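Local structure of NAD(P)H dehydrogenase (quinone) (Mycobacterium tuberculosis, 1XDI) at residues 320-325 / 350-355. The protein probably transfers electrons from NADH or NADPH to quinones such as menadione, using one FAD bound in each subunit of a homotetramer. Residues are numbered along the deposited sequence; the frame is centred on the assembly and turned at random.
With FAD (flavin-adenine dinucleotide), chain C.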
loop_
_atom_site.group_PDB
_atom_site.type_symbol
_atom_site.label_atom_id
_atom_site.label_comp_id
_atom_site.label_asym_id
_atom_site.label_seq_id
_atom_site.Cartn_x
_atom_site.Cartn_y
_atom_site.Cartn_z
ATOM N N GLY A 320 -18.903 22.077 14.937
ATOM C CA GLY A 320 -17.951 23.058 14.476
ATOM C C GLY A 320 -16.637 22.540 13.871
ATOM O O GLY A 320 -15.674 23.304 13.764
ATOM N N LEU A 321 -16.562 21.255 13.507
ATOM C CA LEU A 321 -15.373 20.719 12.848
ATOM C C LEU A 321 -15.355 21.466 11.539
ATOM O O LEU A 321 -14.547 22.372 11.384
ATOM C CB LEU A 321 -15.535 19.271 12.513
ATOM C CG LEU A 321 -14.387 18.324 12.770
ATOM C CD1 LEU A 321 -14.437 17.264 11.687
ATOM C CD2 LEU A 321 -13.057 19.017 12.758
ATOM N N LEU A 322 -16.275 21.096 10.627
ATOM C CA LEU A 322 -16.457 21.727 9.289
ATOM C C LEU A 322 -17.912 21.746 8.814
ATOM O O LEU A 322 -18.578 20.709 8.771
ATOM C CB LEU A 322 -15.699 20.986 8.227
ATOM C CG LEU A 322 -14.388 21.572 7.759
ATOM C CD1 LEU A 322 -14.056 20.895 6.469
ATOM C CD2 LEU A 322 -14.492 23.009 7.549
ATOM N N PRO A 323 -18.414 22.913 8.380
ATOM C CA PRO A 323 -19.817 22.881 7.944
ATOM C C PRO A 323 -20.041 22.380 6.506
ATOM O O PRO A 323 -20.354 23.140 5.617
ATOM C CB PRO A 323 -20.265 24.321 8.139
ATOM C CG PRO A 323 -18.983 25.119 8.036
ATOM C CD PRO A 323 -17.794 24.186 8.002
ATOM N N LEU A 324 -19.789 21.103 6.278
ATOM C CA LEU A 324 -20.056 20.484 5.001
ATOM C C LEU A 324 -20.833 19.265 5.491
ATOM O O LEU A 324 -20.658 18.790 6.602
ATOM C CB LEU A 324 -18.791 20.072 4.239
ATOM C CG LEU A 324 -17.818 21.100 3.581
ATOM C CD1 LEU A 324 -16.797 20.346 2.730
ATOM C CD2 LEU A 324 -18.520 22.127 2.679
ATOM N N ALA A 325 -21.743 18.795 4.664
ATOM C CA ALA A 325 -22.571 17.661 4.994
ATOM C C ALA A 325 -21.693 16.391 4.949
ATOM O O ALA A 325 -21.826 15.500 5.802
ATOM C CB ALA A 325 -23.738 17.594 4.002
ATOM N N ARG A 350 -7.298 17.383 6.504
ATOM C CA ARG A 350 -6.757 17.586 5.200
ATOM C C ARG A 350 -7.067 16.491 4.194
ATOM O O ARG A 350 -6.397 16.354 3.159
ATOM C CB ARG A 350 -5.266 17.890 5.317
ATOM C CG ARG A 350 -5.001 19.347 5.813
ATOM C CD ARG A 350 -5.757 20.295 4.867
ATOM N NE ARG A 350 -5.729 21.728 5.184
ATOM C CZ ARG A 350 -6.723 22.569 4.843
ATOM N NH1 ARG A 350 -7.803 22.101 4.197
ATOM N NH2 ARG A 350 -6.642 23.876 5.120
ATOM N N THR A 351 -8.101 15.706 4.473
ATOM C CA THR A 351 -8.513 14.682 3.518
ATOM C C THR A 351 -9.903 15.077 3.010
ATOM O O THR A 351 -10.346 14.625 1.970
ATOM C CB THR A 351 -8.541 13.268 4.143
ATOM O OG1 THR A 351 -9.410 13.266 5.279
ATOM C CG2 THR A 351 -7.139 12.813 4.535
ATOM N N VAL A 352 -10.590 15.935 3.755
ATOM C CA VAL A 352 -11.896 16.442 3.348
ATOM C C VAL A 352 -11.768 17.060 1.971
ATOM O O VAL A 352 -10.819 17.823 1.736
ATOM C CB VAL A 352 -12.370 17.576 4.264
ATOM C CG1 VAL A 352 -13.654 18.198 3.752
ATOM C CG2 VAL A 352 -12.557 17.068 5.598
ATOM N N ALA A 353 -12.705 16.752 1.072
ATOM C CA ALA A 353 -12.714 17.281 -0.307
ATOM C C ALA A 353 -13.841 18.275 -0.258
ATOM O O ALA A 353 -14.896 17.949 0.258
ATOM C CB ALA A 353 -13.050 16.198 -1.300
ATOM N N ALA A 354 -13.649 19.491 -0.759
ATOM C CA ALA A 354 -14.741 20.445 -0.678
ATOM C C ALA A 354 -14.892 21.276 -1.971
ATOM O O ALA A 354 -13.885 21.719 -2.570
ATOM C CB ALA A 354 -14.503 21.329 0.516
ATOM N N THR A 355 -16.129 21.472 -2.428
ATOM C CA THR A 355 -16.296 22.255 -3.634
ATOM C C THR A 355 -17.242 23.411 -3.418
ATOM O O THR A 355 -18.113 23.319 -2.572
ATOM C CB THR A 355 -16.863 21.442 -4.795
ATOM O OG1 THR A 355 -18.233 21.808 -4.973
ATOM C CG2 THR A 355 -16.774 19.926 -4.551
HETATM P PA FAD C . -28.543 19.409 9.759
HETATM O O1A FAD C . -28.566 20.927 9.890
HETATM O O2A FAD C . -28.543 18.852 8.336
HETATM O O5B FAD C . -29.773 18.934 10.523
HETATM C C5B FAD C . -29.861 18.589 11.908
HETATM C C4B FAD C . -31.356 18.370 12.004
HETATM O O4B FAD C . -31.748 17.955 13.287
HETATM C C3B FAD C . -32.337 19.615 11.659
HETATM O O3B FAD C . -32.815 19.620 10.314
HETATM C C2B FAD C . -33.414 19.548 12.637
HETATM O O2B FAD C . -34.703 19.094 12.217
HETATM C C1B FAD C . -32.933 18.614 13.718
HETATM N N9A FAD C . -32.824 19.120 15.028
HETATM C C8A FAD C . -32.317 20.282 15.573
HETATM N N7A FAD C . -32.442 20.351 16.874
HETATM C C5A FAD C . -33.060 19.184 17.214
HETATM C C6A FAD C . -33.494 18.623 18.427
HETATM N N6A FAD C . -33.344 19.231 19.585
HETATM N N1A FAD C . -34.102 17.384 18.390
HETATM C C2A FAD C . -34.279 16.720 17.237
HETATM N N3A FAD C . -33.881 17.200 15.997
HETATM C C4A FAD C . -33.270 18.488 16.148
HETATM N N1 FAD C . -22.465 20.975 2.645
HETATM C C2 FAD C . -21.916 20.204 1.658
HETATM O O2 FAD C . -21.257 19.181 1.923
HETATM N N3 FAD C . -22.101 20.577 0.346
HETATM C C4 FAD C . -22.807 21.664 -0.088
HETATM O O4 FAD C . -22.902 21.882 -1.295
HETATM C C4X FAD C . -23.337 22.412 0.877
HETATM N N5 FAD C . -24.084 23.545 0.446
HETATM C C5X FAD C . -24.655 24.341 1.472
HETATM C C6 FAD C . -25.431 25.473 1.139
HETATM C C7 FAD C . -26.023 26.310 2.122
HETATM C C7M FAD C . -26.873 27.532 1.694
HETATM C C8 FAD C . -25.799 25.988 3.492
HETATM C C8M FAD C . -26.366 26.823 4.628
HETATM C C9 FAD C . -25.069 24.891 3.850
HETATM C C9A FAD C . -24.506 24.044 2.903
HETATM N N10 FAD C . -23.718 22.838 3.223
HETATM C C10 FAD C . -23.168 22.056 2.247
HETATM C "C1'" FAD C . -23.601 22.519 4.595
HETATM C "C2'" FAD C . -24.343 21.293 5.037
HETATM O "O2'" FAD C . -25.758 21.440 4.665
HETATM C "C3'" FAD C . -24.248 21.060 6.518
HETATM O "O3'" FAD C . -22.915 20.745 6.827
HETATM C "C4'" FAD C . -25.037 19.874 7.039
HETATM O "O4'" FAD C . -26.425 20.276 6.732
HETATM C "C5'" FAD C . -25.071 19.652 8.471
HETATM O "O5'" FAD C . -25.767 18.441 8.729
HETATM P P FAD C . -26.161 17.947 10.156
HETATM O O1P FAD C . -26.718 16.661 9.948
HETATM O O2P FAD C . -25.084 18.066 11.162
HETATM O O3P FAD C . -27.237 18.993 10.514
#
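L322 and L324 face V352 and A354 across two backbones that draw closer in this direction, the CA of L322 lying 9.2 Å from that of V352 and the CA of L324 7.8 Å from that of A354. No hydrogen bond joins the two segments, so the junction is made by aliphatic branches. V352 supplies the shared surface: its CG1, anti to the backbone N (chi1 174°), meets L322 CD1 tip to tip at 3.8 Å and L324 CD1 at 3.9 Å. The same L324 CD1 also rests on the CB of A354, while its other branch turns to the cofactor, CD2 lying 4.0 Å from C2 of the FAD. One leucine thus bridges flavin and strand. Between the two leucines the chain makes an inverse gamma turn centred on P323, closed by a hydrogen bond from L324 N to L322 O. The arrangement illustrates how the disulfide reductase fold joins its parts: the loop after strand 312-314 of the FAD-binding domain meets V352 and strand 353-356, within this chain an outer strand of the dimerisation domain's antiparallel sheet. L324 is the N-cap of helix 325-339, and the first helical amide, A325 N, bonds to FAD O2 (2.8 Å) and N1 (3.1 Å). With the helix start beside this part of the pyrimidine ring, negative charge there would probably be favoured when the flavin is reduced. Beyond the two segments, V327 of the helix touches both L322 and V352. L447 of the second subunit packs on V352 and A353, and Y450 O of that subunit is hydrogen-bonded to the FAD.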